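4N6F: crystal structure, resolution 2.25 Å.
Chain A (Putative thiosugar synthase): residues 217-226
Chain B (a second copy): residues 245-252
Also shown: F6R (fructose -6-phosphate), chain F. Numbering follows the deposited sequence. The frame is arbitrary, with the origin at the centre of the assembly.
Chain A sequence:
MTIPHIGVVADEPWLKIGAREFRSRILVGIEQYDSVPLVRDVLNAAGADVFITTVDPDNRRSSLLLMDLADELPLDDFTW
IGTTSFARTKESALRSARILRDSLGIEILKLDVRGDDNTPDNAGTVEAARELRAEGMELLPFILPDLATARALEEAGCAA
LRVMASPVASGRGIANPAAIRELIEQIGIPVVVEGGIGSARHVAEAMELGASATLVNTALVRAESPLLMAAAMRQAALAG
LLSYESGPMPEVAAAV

Chain A, residues 217-226: NTALVRAESP
Chain B, residues 245-252: ESGPMPEV

Loop segments of two copies of one protein run antiparallel here, A223(A) facing P248(B), E224(A) facing G247(B) and S225(A) facing S246(B), with CA pairs 4.6 to 4.9 Å apart; 394 Å² is buried in all.

Backbone polar bonds set the register. E224(A) N donates to G247(B) O at 3.0 Å and S225(A) N to S246(B) O at 2.9 Å, both nearly straight. A223(A) CA adds a CA-H...O contact to G247(B) O at 3.4 Å. The chain leaves helix 218-221 through R222(A) (phi/psi -101/5), extends at A223(A) (-80/149), turns back to helical values at E224(A) (-57/-40) and opens at S225(A) (-123/99), which places these donors toward chain B. Opposite, G247(B) is the first residue past a helix to leave helical values, at 62/74. That positive phi favours glycine, and so does the space: an ideal CB would lie 2.8 Å from E224(A) CD.

One water extends the polar link, donating to A219(A) O at 2.7 Å and accepting from M249(B) N at 2.9 Å, so neither backbone group is left unpaired.

The apolar part centres on M249(B), extended at -47/143 and covered over 92 Å², the most of any residue here. The p, t, m rotamer carries M249(B) SD to 4.0 Å from A219(A) CA and M249(B) CE to 3.9 Å from T218(A) CG2; a long, flexible thioether suits this reach along the helix. R222(A), chi1 m, packs its CB 3.9 Å from M249(B) CB.

Charge contributes loosely at the exposed margin: R222(A) NH2 and E251(B) OE2 stay 4.5 Å apart, beyond a salt bridge.

T218(A), chi1 m, serves two partners. While its CG2 meets M249(B), T218(A) OG1 donates to fructose-6-phosphate O1P at 2.6 Å, and T218(A) N to the same O1P at 3.2 Å. N217(A), chi1 t, gives ND2 to the sugar O5 at 3.1 Å.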

# COMPACT_ATOMS: atom_id res chain seq x y z
N ASN A 217 -5.61 -0.97 15.26
CA ASN A 217 -5.38 -0.63 16.64
C ASN A 217 -3.92 -0.69 17.07
O ASN A 217 -3.28 0.30 17.18
CB ASN A 217 -6.24 -1.52 17.53
CG ASN A 217 -6.02 -1.27 19.00
OD1 ASN A 217 -5.30 -0.40 19.37
ND2 ASN A 217 -6.64 -2.03 19.82
N THR A 218 -3.38 -1.89 17.22
CA THR A 218 -2.04 -2.10 17.69
C THR A 218 -0.95 -1.47 16.81
O THR A 218 -0.00 -0.99 17.31
CB THR A 218 -1.74 -3.60 17.89
OG1 THR A 218 -2.59 -4.13 18.86
CG2 THR A 218 -0.35 -3.82 18.32
N ALA A 219 -1.11 -1.50 15.51
CA ALA A 219 -0.13 -0.90 14.58
C ALA A 219 0.15 0.58 14.83
O ALA A 219 1.27 1.06 14.57
CB ALA A 219 -0.59 -1.09 13.15
N LEU A 220 -0.87 1.31 15.27
CA LEU A 220 -0.74 2.73 15.62
C LEU A 220 -0.11 2.89 17.00
O LEU A 220 0.85 3.64 17.16
CB LEU A 220 -2.11 3.41 15.61
CG LEU A 220 -2.88 3.30 14.29
CD1 LEU A 220 -4.20 4.06 14.36
CD2 LEU A 220 -2.04 3.80 13.13
N VAL A 221 -0.66 2.18 17.98
CA VAL A 221 -0.18 2.25 19.36
C VAL A 221 1.30 1.91 19.47
O VAL A 221 2.01 2.52 20.27
CB VAL A 221 -0.99 1.30 20.27
CG1 VAL A 221 -0.36 1.15 21.65
CG2 VAL A 221 -2.41 1.81 20.41
N ARG A 222 1.77 0.94 18.68
CA ARG A 222 3.14 0.44 18.81
C ARG A 222 4.11 0.99 17.79
O ARG A 222 5.25 0.57 17.75
CB ARG A 222 3.19 -1.09 18.77
CG ARG A 222 2.38 -1.77 19.87
CD ARG A 222 3.18 -2.82 20.64
NE ARG A 222 3.07 -4.18 20.11
CZ ARG A 222 2.26 -5.14 20.59
NH1 ARG A 222 1.45 -4.91 21.63
NH2 ARG A 222 2.26 -6.34 20.03
N ALA A 223 3.68 1.93 16.94
CA ALA A 223 4.61 2.58 16.02
C ALA A 223 5.37 3.67 16.78
O ALA A 223 4.84 4.25 17.70
CB ALA A 223 3.87 3.19 14.83
N GLU A 224 6.62 3.93 16.37
CA GLU A 224 7.43 4.99 16.97
C GLU A 224 6.70 6.33 16.87
O GLU A 224 6.72 7.11 17.80
CB GLU A 224 8.81 5.09 16.33
CG GLU A 224 9.77 3.99 16.77
CD GLU A 224 11.14 4.07 16.09
OE1 GLU A 224 11.61 5.19 15.80
OE2 GLU A 224 11.74 2.99 15.87
N SER A 225 6.06 6.58 15.73
CA SER A 225 5.14 7.71 15.61
C SER A 225 3.75 7.24 15.19
O SER A 225 3.50 7.02 13.99
CB SER A 225 5.65 8.76 14.62
OG SER A 225 4.65 9.77 14.46
N PRO A 226 2.83 7.10 16.16
CA PRO A 226 1.46 6.73 15.85
C PRO A 226 0.79 7.64 14.83
O PRO A 226 0.00 7.16 14.01
CB PRO A 226 0.76 6.84 17.22
CG PRO A 226 1.84 6.58 18.21
CD PRO A 226 3.06 7.22 17.61
N GLU B 245 8.85 5.74 7.64
CA GLU B 245 9.32 6.82 8.53
C GLU B 245 8.69 6.74 9.92
O GLU B 245 9.29 7.17 10.90
CB GLU B 245 9.02 8.20 7.95
CG GLU B 245 9.54 8.44 6.54
CD GLU B 245 10.72 9.40 6.45
OE1 GLU B 245 10.75 10.18 5.47
OE2 GLU B 245 11.59 9.36 7.35
N SER B 246 7.47 6.19 10.01
CA SER B 246 6.75 6.10 11.28
C SER B 246 7.34 5.09 12.28
O SER B 246 6.98 5.11 13.46
CB SER B 246 5.27 5.74 11.03
OG SER B 246 5.12 4.35 10.79
N GLY B 247 8.26 4.27 11.82
CA GLY B 247 8.77 3.19 12.61
C GLY B 247 7.80 2.13 13.04
O GLY B 247 7.37 2.13 14.15
N PRO B 248 7.39 1.28 12.12
CA PRO B 248 6.36 0.28 12.40
C PRO B 248 6.75 -0.69 13.51
O PRO B 248 7.94 -0.92 13.75
CB PRO B 248 6.24 -0.49 11.07
CG PRO B 248 7.01 0.27 10.06
CD PRO B 248 8.00 1.10 10.79
N MET B 249 5.75 -1.24 14.19
CA MET B 249 5.96 -2.28 15.19
C MET B 249 6.91 -3.34 14.64
O MET B 249 6.77 -3.74 13.48
CB MET B 249 4.62 -2.89 15.62
CG MET B 249 3.85 -3.61 14.52
SD MET B 249 2.18 -4.08 15.02
CE MET B 249 2.54 -5.39 16.20
N PRO B 250 7.77 -3.87 15.47
CA PRO B 250 8.94 -4.62 15.05
C PRO B 250 8.64 -5.85 14.19
O PRO B 250 9.38 -6.16 13.29
CB PRO B 250 9.55 -5.06 16.36
CG PRO B 250 9.08 -4.09 17.34
CD PRO B 250 7.84 -3.45 16.86
N GLU B 251 7.58 -6.54 14.49
CA GLU B 251 7.20 -7.79 13.80
C GLU B 251 6.71 -7.59 12.36
O GLU B 251 6.46 -8.57 11.65
CB GLU B 251 6.18 -8.61 14.60
CG GLU B 251 5.13 -7.81 15.35
CD GLU B 251 5.62 -7.32 16.70
OE1 GLU B 251 6.03 -6.14 16.78
OE2 GLU B 251 5.61 -8.11 17.67
N VAL B 252 6.57 -6.34 11.93
CA VAL B 252 6.38 -6.02 10.51
C VAL B 252 7.68 -6.29 9.73
O VAL B 252 7.64 -6.79 8.61
CB VAL B 252 5.91 -4.57 10.31
CG1 VAL B 252 5.89 -4.19 8.83
CG2 VAL B 252 4.53 -4.37 10.92
C1 F6R F . -12.67 -4.65 18.62
C2 F6R F . -11.36 -3.94 18.81
C3 F6R F . -10.05 -4.68 18.97
C4 F6R F . -9.61 -5.17 17.59
C5 F6R F . -8.13 -5.58 17.58
C6 F6R F . -7.56 -5.54 16.18
O2 F6R F . -11.32 -2.71 18.79
O3 F6R F . -10.10 -5.77 19.89
O4 F6R F . -10.40 -6.31 17.22
O5 F6R F . -7.35 -4.72 18.41
O6 F6R F . -6.25 -6.08 16.22
P F6R F . -4.93 -5.18 16.22
O1P F6R F . -4.87 -4.66 17.62
O2P F6R F . -5.13 -4.10 15.18
O3P F6R F . -3.89 -6.18 15.80
O HOH W 1 3.06 -0.55 13.46